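Long-range contacts in aspartokinase 1, chloroplastic (Arabidopsis thaliana, PDB 2CDQ), which phosphorylates L-aspartate with ATP, the first step of lysine, threonine, methionine and isoleucine synthesis, and binds lysine and S-adenosylmethionine as allosteric effectors: residues T264-A269 against L478-F483; I174-T179 against T226-G231; L344-T349 against V380-T385. All coordinates share one frame; numbering follows the deposited sequence.

Contact 1: T264-A269 against L478-F483; sequences TIYKRA and LHKSFF
Tyr266 and His479 each set CG anti to the backbone nitrogen, with chi1 of -178° and -167°, and both CB atoms point across the contact, so the two CG atoms are carried out from their backbones. The rings form an offset edge-to-face pair: the Tyr266 edge is turned to the His479 face, with centroids 5.2 Å apart and planes inclined at 78°. The closest atoms are Tyr266 CE1 and His479 ND1, 3.3 Å apart, while CD1 of Tyr266 lies 3.8 Å from His479 CG. Beyond the ring, the phenol oxygen meets the aliphatic part of Lys480, whose extended chain crosses the tyrosine at about a right angle; Tyr266 OH is 3.5 Å from Lys480 CG. The imidazole lies obliquely against the backbone of the type I turn from Tyr266 to Ala269, where His479 CE1 approaches Arg268 O at 3.4 Å, and His479 NE2 lies 4.1 Å from Ala269 CA. Arg268 CB lies over one face of the tyrosine, and Phe483 CD1 over one face of the histidine, each offset toward the rim.

This surface contact, away from the annotated sites, joins a loop of the amino acid kinase domain to the helix 468-483 of the second ACT region. Just beyond the segments, Glu484 OE2 is hydrogen-bonded to both Tyr266 OH and His479 ND1, its OE1 forms a salt bridge with Arg268 NE, and Thr260 OG1 pairs with His479 NE2. Partners on both nitrogens fix the imidazole's rotation, and the Glu484 carboxylate would probably favour a proton on ND1 and may raise the ring's affinity for a second.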
loop_
_atom_site.group_PDB
_atom_site.type_symbol
_atom_site.label_atom_id
_atom_site.label_comp_id
_atom_site.label_asym_id
_atom_site.label_seq_id
_atom_site.Cartn_x
_atom_site.Cartn_y
_atom_site.Cartn_z
ATOM N N THR A 264 -23.011 14.703 -13.110
ATOM C CA THR A 264 -23.691 13.506 -13.593
ATOM C C THR A 264 -24.211 12.668 -12.428
ATOM O O THR A 264 -25.181 11.931 -12.571
ATOM C CB THR A 264 -22.724 12.637 -14.418
ATOM O OG1 THR A 264 -22.089 13.447 -15.415
ATOM C CG2 THR A 264 -23.456 11.484 -15.097
ATOM N N ILE A 265 -23.558 12.801 -11.278
ATOM C CA ILE A 265 -23.833 11.992 -10.097
ATOM C C ILE A 265 -24.754 12.740 -9.134
ATOM O O ILE A 265 -25.675 12.150 -8.550
ATOM C CB ILE A 265 -22.503 11.597 -9.405
ATOM C CG1 ILE A 265 -21.695 10.680 -10.325
ATOM C CG2 ILE A 265 -22.739 10.947 -8.045
ATOM C CD1 ILE A 265 -20.217 10.690 -10.068
ATOM N N TYR A 266 -24.498 14.037 -8.982
ATOM C CA TYR A 266 -25.285 14.901 -8.107
ATOM C C TYR A 266 -25.327 16.314 -8.703
ATOM O O TYR A 266 -24.281 16.939 -8.911
ATOM C CB TYR A 266 -24.692 14.881 -6.691
ATOM C CG TYR A 266 -25.422 15.702 -5.640
ATOM C CD1 TYR A 266 -24.712 16.501 -4.755
ATOM C CD2 TYR A 266 -26.812 15.667 -5.517
ATOM C CE1 TYR A 266 -25.361 17.251 -3.778
ATOM C CE2 TYR A 266 -27.475 16.423 -4.544
ATOM C CZ TYR A 266 -26.739 17.213 -3.678
ATOM O OH TYR A 266 -27.362 17.969 -2.707
ATOM N N LYS A 267 -26.535 16.798 -8.991
ATOM C CA LYS A 267 -26.739 18.052 -9.740
ATOM C C LYS A 267 -26.097 19.293 -9.112
ATOM O O LYS A 267 -25.799 20.265 -9.813
ATOM C CB LYS A 267 -28.235 18.312 -9.972
ATOM C CG LYS A 267 -28.884 17.449 -11.064
ATOM C CD LYS A 267 -28.474 17.879 -12.479
ATOM C CE LYS A 267 -29.014 16.926 -13.544
ATOM N NZ LYS A 267 -30.458 17.146 -13.827
ATOM N N ARG A 268 -25.869 19.240 -7.801
ATOM C CA ARG A 268 -25.452 20.401 -7.019
ATOM C C ARG A 268 -23.953 20.696 -7.045
ATOM O O ARG A 268 -23.473 21.533 -6.277
ATOM C CB ARG A 268 -25.920 20.235 -5.577
ATOM C CG ARG A 268 -27.405 20.433 -5.382
ATOM C CD ARG A 268 -27.676 21.744 -4.688
ATOM N NE ARG A 268 -28.841 21.628 -3.818
ATOM C CZ ARG A 268 -30.027 22.153 -4.085
ATOM N NH1 ARG A 268 -30.210 22.856 -5.195
ATOM N NH2 ARG A 268 -31.030 21.988 -3.232
ATOM N N ALA A 269 -23.220 20.017 -7.924
ATOM C CA ALA A 269 -21.795 20.286 -8.117
ATOM C C ALA A 269 -21.547 21.784 -8.325
ATOM O O ALA A 269 -22.234 22.419 -9.119
ATOM C CB ALA A 269 -21.276 19.490 -9.292
ATOM N N LEU A 478 -22.195 13.115 1.398
ATOM C CA LEU A 478 -20.945 13.786 1.733
ATOM C C LEU A 478 -20.927 15.230 1.223
ATOM O O LEU A 478 -20.510 16.146 1.938
ATOM C CB LEU A 478 -19.743 12.993 1.207
ATOM C CG LEU A 478 -19.377 11.701 1.959
ATOM C CD1 LEU A 478 -18.272 10.952 1.242
ATOM C CD2 LEU A 478 -18.977 11.958 3.417
ATOM N N HIS A 479 -21.407 15.426 -0.002
ATOM C CA HIS A 479 -21.470 16.748 -0.608
ATOM C C HIS A 479 -22.408 17.659 0.173
ATOM O O HIS A 479 -22.092 18.823 0.411
ATOM C CB HIS A 479 -21.923 16.636 -2.059
ATOM C CG HIS A 479 -21.717 17.886 -2.852
ATOM N ND1 HIS A 479 -22.622 18.925 -2.849
ATOM C CD2 HIS A 479 -20.711 18.262 -3.679
ATOM C CE1 HIS A 479 -22.180 19.890 -3.638
ATOM N NE2 HIS A 479 -21.024 19.511 -4.155
ATOM N N LYS A 480 -23.555 17.115 0.575
ATOM C CA LYS A 480 -24.542 17.854 1.369
ATOM C C LYS A 480 -23.944 18.367 2.680
ATOM O O LYS A 480 -24.219 19.494 3.096
ATOM C CB LYS A 480 -25.763 16.974 1.668
ATOM C CG LYS A 480 -26.781 16.857 0.533
ATOM C CD LYS A 480 -27.790 15.756 0.838
ATOM C CE LYS A 480 -28.809 15.584 -0.281
ATOM N NZ LYS A 480 -29.514 14.268 -0.174
ATOM N N SER A 481 -23.117 17.531 3.309
ATOM C CA SER A 481 -22.528 17.818 4.613
ATOM C C SER A 481 -21.377 18.829 4.548
ATOM O O SER A 481 -21.161 19.590 5.490
ATOM C CB SER A 481 -22.046 16.510 5.249
ATOM O OG SER A 481 -21.669 16.679 6.606
ATOM N N PHE A 482 -20.648 18.832 3.435
ATOM C CA PHE A 482 -19.414 19.606 3.316
ATOM C C PHE A 482 -19.560 20.908 2.543
ATOM O O PHE A 482 -18.877 21.885 2.844
ATOM C CB PHE A 482 -18.312 18.760 2.674
ATOM C CG PHE A 482 -17.556 17.900 3.651
ATOM C CD1 PHE A 482 -17.833 16.538 3.762
ATOM C CD2 PHE A 482 -16.563 18.450 4.460
ATOM C CE1 PHE A 482 -17.136 15.734 4.667
ATOM C CE2 PHE A 482 -15.866 17.659 5.368
ATOM C CZ PHE A 482 -16.152 16.294 5.469
ATOM N N PHE A 483 -20.442 20.917 1.547
ATOM C CA PHE A 483 -20.565 22.056 0.647
ATOM C C PHE A 483 -21.923 22.743 0.725
ATOM O O PHE A 483 -22.109 23.826 0.164
ATOM C CB PHE A 483 -20.270 21.628 -0.789
ATOM C CG PHE A 483 -18.887 21.080 -0.982
ATOM C CD1 PHE A 483 -18.685 19.712 -1.138
ATOM C CD2 PHE A 483 -17.783 21.929 -1.004
ATOM C CE1 PHE A 483 -17.404 19.196 -1.315
ATOM C CE2 PHE A 483 -16.499 21.425 -1.179
ATOM C CZ PHE A 483 -16.309 20.057 -1.335
#

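Contact 2: I174-T179 against T226-G231; sequences IGFITT and TTLGRG
Thr178 and Leu228 meet in the buried half of this contact, where the leucine divides its methyl groups between two partners. Leu228 CG is anti to the carbonyl carbon (chi1 -54°), and from that branch point CD2 comes within 3.9 Å of Thr178 OG1, while CD1 lies 4.3 Å from Phe176 CE2. The CB of Phe176 points toward the 226-231 segment, and Thr236 of the helix 232-244 touches both Phe176 and Leu228. Thr178 and Thr226 reach toward each other tip to tip through their CG2 methyls, although the modelled separation of these two carbons is too short to be trusted. Their CA atoms, 7.3 Å apart, are the nearest pair of the two backbones.

In the mixed sheet of the amino acid kinase fold, the strands 177-178 and 225-227 both pair with 209-219, the first parallel and the second antiparallel; Phe176 and Thr178 are bonded through their backbones to Lys218. The Leu228 side chain is about 9 Å from that of the substrate-binding Glu148 and about 8 Å from a bound lysine.

Packing thins toward the partly exposed Thr179: its carbonyl O is 4.0 Å from Thr226 OG1, and its own hydroxyl turns to Asp186 N instead. Further along, and not in touch with 174-179, Arg230 makes a cation-pi contact with Trp392, a residue of the S-adenosylmethionine pocket, and packs on Leu352 of the second subunit.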
loop_
_atom_site.group_PDB
_atom_site.type_symbol
_atom_site.label_atom_id
_atom_site.label_comp_id
_atom_site.label_asym_id
_atom_site.label_seq_id
_atom_site.Cartn_x
_atom_site.Cartn_y
_atom_site.Cartn_z
ATOM N N ILE A 174 6.572 19.867 -36.671
ATOM C CA ILE A 174 7.045 21.164 -36.152
ATOM C C ILE A 174 8.060 21.096 -34.996
ATOM O O ILE A 174 8.457 22.132 -34.446
ATOM C CB ILE A 174 5.876 22.114 -35.771
ATOM C CG1 ILE A 174 5.047 21.541 -34.615
ATOM C CG2 ILE A 174 5.015 22.398 -36.991
ATOM C CD1 ILE A 174 4.184 22.568 -33.906
ATOM N N GLY A 175 8.477 19.887 -34.629
ATOM C CA GLY A 175 9.482 19.739 -33.585
ATOM C C GLY A 175 8.985 19.213 -32.250
ATOM O O GLY A 175 9.564 19.523 -31.206
ATOM N N PHE A 176 7.904 18.434 -32.273
ATOM C CA PHE A 176 7.552 17.605 -31.127
ATOM C C PHE A 176 8.415 16.355 -31.234
ATOM O O PHE A 176 8.114 15.441 -32.009
ATOM C CB PHE A 176 6.048 17.271 -31.100
ATOM C CG PHE A 176 5.245 18.165 -30.190
ATOM C CD1 PHE A 176 4.846 19.433 -30.605
ATOM C CD2 PHE A 176 4.893 17.740 -28.911
ATOM C CE1 PHE A 176 4.111 20.267 -29.757
ATOM C CE2 PHE A 176 4.158 18.568 -28.052
ATOM C CZ PHE A 176 3.769 19.830 -28.477
ATOM N N ILE A 177 9.514 16.349 -30.482
ATOM C CA ILE A 177 10.490 15.256 -30.534
ATOM C C ILE A 177 10.283 14.305 -29.353
ATOM O O ILE A 177 10.164 14.741 -28.204
ATOM C CB ILE A 177 11.958 15.780 -30.587
ATOM C CG1 ILE A 177 12.088 17.001 -31.521
ATOM C CG2 ILE A 177 12.931 14.657 -30.979
ATOM C CD1 ILE A 177 11.735 16.754 -33.002
ATOM N N THR A 178 10.261 13.008 -29.653
ATOM C CA THR A 178 9.757 11.999 -28.731
ATOM C C THR A 178 10.579 10.704 -28.721
ATOM O O THR A 178 11.288 10.407 -29.685
ATOM C CB THR A 178 8.291 11.693 -29.090
ATOM O OG1 THR A 178 7.451 12.694 -28.505
ATOM C CG2 THR A 178 7.869 10.358 -28.581
ATOM N N THR A 179 10.484 9.947 -27.623
ATOM C CA THR A 179 11.052 8.590 -27.555
ATOM C C THR A 179 10.280 7.647 -28.471
ATOM O O THR A 179 9.139 7.918 -28.839
ATOM C CB THR A 179 11.059 8.004 -26.116
ATOM O OG1 THR A 179 9.714 7.825 -25.649
ATOM C CG2 THR A 179 11.828 8.906 -25.158
ATOM N N THR A 226 4.095 9.445 -33.515
ATOM C CA THR A 226 3.995 8.974 -32.146
ATOM C C THR A 226 2.842 9.656 -31.403
ATOM O O THR A 226 2.572 10.832 -31.636
ATOM C CB THR A 226 5.343 9.219 -31.425
ATOM O OG1 THR A 226 6.151 8.042 -31.522
ATOM C CG2 THR A 226 5.145 9.557 -29.968
ATOM N N THR A 227 2.163 8.916 -30.525
ATOM C CA THR A 227 1.174 9.510 -29.615
ATOM C C THR A 227 1.752 9.689 -28.216
ATOM O O THR A 227 2.556 8.878 -27.765
ATOM C CB THR A 227 -0.143 8.705 -29.526
ATOM O OG1 THR A 227 0.127 7.375 -29.074
ATOM C CG2 THR A 227 -0.831 8.655 -30.866
ATOM N N LEU A 228 1.322 10.746 -27.532
ATOM C CA LEU A 228 1.941 11.165 -26.270
ATOM C C LEU A 228 1.462 10.417 -25.018
ATOM O O LEU A 228 1.822 10.788 -23.899
ATOM C CB LEU A 228 1.788 12.684 -26.087
ATOM C CG LEU A 228 2.288 13.575 -27.234
ATOM C CD1 LEU A 228 1.931 15.029 -27.000
ATOM C CD2 LEU A 228 3.784 13.425 -27.467
ATOM N N GLY A 229 0.674 9.357 -25.213
ATOM C CA GLY A 229 0.129 8.562 -24.112
ATOM C C GLY A 229 -0.928 9.336 -23.350
ATOM O O GLY A 229 -1.514 10.281 -23.881
ATOM N N ARG A 230 -1.177 8.939 -22.103
ATOM C CA ARG A 230 -2.021 9.722 -21.199
ATOM C C ARG A 230 -1.467 11.139 -21.164
ATOM O O ARG A 230 -0.277 11.362 -21.430
ATOM C CB ARG A 230 -2.003 9.127 -19.791
ATOM C CG ARG A 230 -2.502 7.700 -19.701
ATOM C CD ARG A 230 -1.952 6.997 -18.462
ATOM N NE ARG A 230 -2.253 5.560 -18.414
ATOM C CZ ARG A 230 -3.404 4.993 -18.781
ATOM N NH1 ARG A 230 -4.418 5.728 -19.224
ATOM N NH2 ARG A 230 -3.547 3.676 -18.691
ATOM N N GLY A 231 -2.311 12.105 -20.842
ATOM C CA GLY A 231 -1.874 13.493 -20.913
ATOM C C GLY A 231 -2.286 14.085 -22.242
ATOM O O GLY A 231 -2.704 15.237 -22.305
#

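Contact 3: L344-T349 against V380-T385; sequences LDIAST and VSISLT
Leu344 and Leu384 form a hydrogen-bonded antiparallel pair: Leu344 N donates to Leu384 O at 2.7 Å, with an N-H...O angle of 169°, and Leu384 N returns a bond to Leu344 O at 2.9 Å. Ile346 and Ile382 repeat the pattern, Ile346 N to Ile382 O and Ile382 N to Ile346 O both at 2.8 Å, the former more bent at 143°. Ser348 N to Val380 O extends the ladder. These are the two central strands of a beta-alpha-beta-beta-alpha-beta ACT domain, whose sheet runs 372-378, 381-386, 341-347, 413-418.

Between the rungs, Asp345 and Ser383 are a non-hydrogen-bonded pair on one face. Asp345 CG is anti to the backbone nitrogen (chi1 -178°), and OD1 lies 3.0 Å from Ser383 OG, a hydrogen bond left unsettled by another possible acceptor. The same OD1 forms a salt bridge with Lys459 of the second subunit, and Ser383 OG bonds to Ala457 N of that subunit, making this face part of the dimer interface. Ser381 OG bonds to Ser378 OG of the allosteric lysine site, and the Ile382 side chain is about 5 Å from a bound lysine.

The opposite face packs on the helices 357-367 and 398-408. Leu344 and Leu384 lie side by side, Leu344 CB 3.9 Å from Leu384 CD1. Ile346 CD1 meets Ile382 CD1 at 3.8 Å and Leu384 CD2 at 4.0 Å.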
loop_
_atom_site.group_PDB
_atom_site.type_symbol
_atom_site.label_atom_id
_atom_site.label_comp_id
_atom_site.label_asym_id
_atom_site.label_seq_id
_atom_site.Cartn_x
_atom_site.Cartn_y
_atom_site.Cartn_z
ATOM N N LEU A 344 -8.625 -6.708 -4.426
ATOM C CA LEU A 344 -7.968 -7.960 -4.049
ATOM C C LEU A 344 -7.412 -7.899 -2.643
ATOM O O LEU A 344 -6.870 -6.875 -2.231
ATOM C CB LEU A 344 -6.847 -8.328 -5.025
ATOM C CG LEU A 344 -7.295 -8.964 -6.342
ATOM C CD1 LEU A 344 -7.252 -7.925 -7.436
ATOM C CD2 LEU A 344 -6.407 -10.138 -6.693
ATOM N N ASP A 345 -7.551 -9.007 -1.917
ATOM C CA ASP A 345 -6.999 -9.147 -0.574
ATOM C C ASP A 345 -5.991 -10.293 -0.536
ATOM O O ASP A 345 -6.286 -11.410 -0.965
ATOM C CB ASP A 345 -8.124 -9.383 0.433
ATOM C CG ASP A 345 -7.623 -9.500 1.860
ATOM O OD1 ASP A 345 -6.844 -8.628 2.306
ATOM O OD2 ASP A 345 -8.025 -10.464 2.544
ATOM N N ILE A 346 -4.799 -10.007 -0.023
ATOM C CA ILE A 346 -3.696 -10.963 -0.034
ATOM C C ILE A 346 -3.166 -11.139 1.391
ATOM O O ILE A 346 -2.420 -10.291 1.890
ATOM C CB ILE A 346 -2.566 -10.485 -0.997
ATOM C CG1 ILE A 346 -3.091 -10.369 -2.429
ATOM C CG2 ILE A 346 -1.358 -11.414 -0.960
ATOM C CD1 ILE A 346 -2.338 -9.377 -3.270
ATOM N N ALA A 347 -3.550 -12.238 2.044
ATOM C CA ALA A 347 -3.194 -12.463 3.452
ATOM C C ALA A 347 -2.197 -13.591 3.666
ATOM O O ALA A 347 -2.382 -14.692 3.155
ATOM C CB ALA A 347 -4.443 -12.709 4.289
ATOM N N SER A 348 -1.148 -13.306 4.434
ATOM C CA SER A 348 -0.174 -14.321 4.838
ATOM C C SER A 348 0.465 -13.970 6.180
ATOM O O SER A 348 0.829 -12.821 6.409
ATOM C CB SER A 348 0.911 -14.497 3.767
ATOM O OG SER A 348 1.904 -15.424 4.185
ATOM N N THR A 349 0.609 -14.961 7.056
ATOM C CA THR A 349 1.260 -14.760 8.359
ATOM C C THR A 349 2.775 -14.538 8.210
ATOM O O THR A 349 3.425 -14.002 9.111
ATOM C CB THR A 349 1.005 -15.952 9.329
ATOM O OG1 THR A 349 1.600 -17.148 8.807
ATOM C CG2 THR A 349 -0.495 -16.176 9.554
ATOM N N VAL A 380 -0.663 -8.693 8.641
ATOM C CA VAL A 380 -0.512 -9.951 7.891
ATOM C C VAL A 380 -1.265 -9.975 6.559
ATOM O O VAL A 380 -1.590 -11.047 6.037
ATOM C CB VAL A 380 -0.950 -11.189 8.723
ATOM C CG1 VAL A 380 -0.017 -11.403 9.890
ATOM C CG2 VAL A 380 -2.402 -11.058 9.186
ATOM N N SER A 381 -1.551 -8.800 6.014
ATOM C CA SER A 381 -2.258 -8.728 4.745
ATOM C C SER A 381 -1.926 -7.471 3.973
ATOM O O SER A 381 -1.579 -6.434 4.553
ATOM C CB SER A 381 -3.776 -8.830 4.943
ATOM O OG SER A 381 -4.328 -7.619 5.438
ATOM N N ILE A 382 -2.023 -7.586 2.658
ATOM C CA ILE A 382 -2.008 -6.423 1.790
ATOM C C ILE A 382 -3.233 -6.457 0.866
ATOM O O ILE A 382 -3.548 -7.484 0.266
ATOM C CB ILE A 382 -0.603 -6.164 1.101
ATOM C CG1 ILE A 382 -0.741 -5.582 -0.306
ATOM C CG2 ILE A 382 0.276 -7.423 1.090
ATOM C CD1 ILE A 382 -0.522 -6.603 -1.403
ATOM N N SER A 383 -3.953 -5.342 0.824
ATOM C CA SER A 383 -5.158 -5.211 0.020
ATOM C C SER A 383 -4.925 -4.150 -1.033
ATOM O O SER A 383 -4.192 -3.186 -0.807
ATOM C CB SER A 383 -6.342 -4.826 0.896
ATOM O OG SER A 383 -6.387 -5.636 2.057
ATOM N N LEU A 384 -5.539 -4.339 -2.191
ATOM C CA LEU A 384 -5.300 -3.464 -3.322
ATOM C C LEU A 384 -6.491 -3.428 -4.245
ATOM O O LEU A 384 -7.363 -4.294 -4.193
ATOM C CB LEU A 384 -4.042 -3.885 -4.093
ATOM C CG LEU A 384 -3.919 -5.293 -4.683
ATOM C CD1 LEU A 384 -4.544 -5.382 -6.062
ATOM C CD2 LEU A 384 -2.457 -5.667 -4.747
ATOM N N THR A 385 -6.501 -2.423 -5.107
ATOM C CA THR A 385 -7.608 -2.196 -6.004
ATOM C C THR A 385 -7.010 -2.001 -7.394
ATOM O O THR A 385 -5.949 -1.402 -7.531
ATOM C CB THR A 385 -8.445 -0.989 -5.495
ATOM O OG1 THR A 385 -9.839 -1.307 -5.525
ATOM C CG2 THR A 385 -8.179 0.265 -6.280
#

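From the N terminus, contact 2 is the first to close: 174-179 meets 226-231 after a loop of 46 residues, entirely within the amino acid kinase region. Contact 1 opens next, at 264-269, and closes only at 478-483, so its 208-residue loop contains contact 3, whose segments 344-349 and 380-385 are separated by 30 residues. No two contacts cross; contact 2 precedes both others in series. Contact 2 ties strands of the catalytic sheet near the substrate site, contact 3 pairs the two central strands of the first ACT sheet, and contact 1 joins the kinase region to the second ACT region. Their centres are 33 to 38 Å apart, and none touches another.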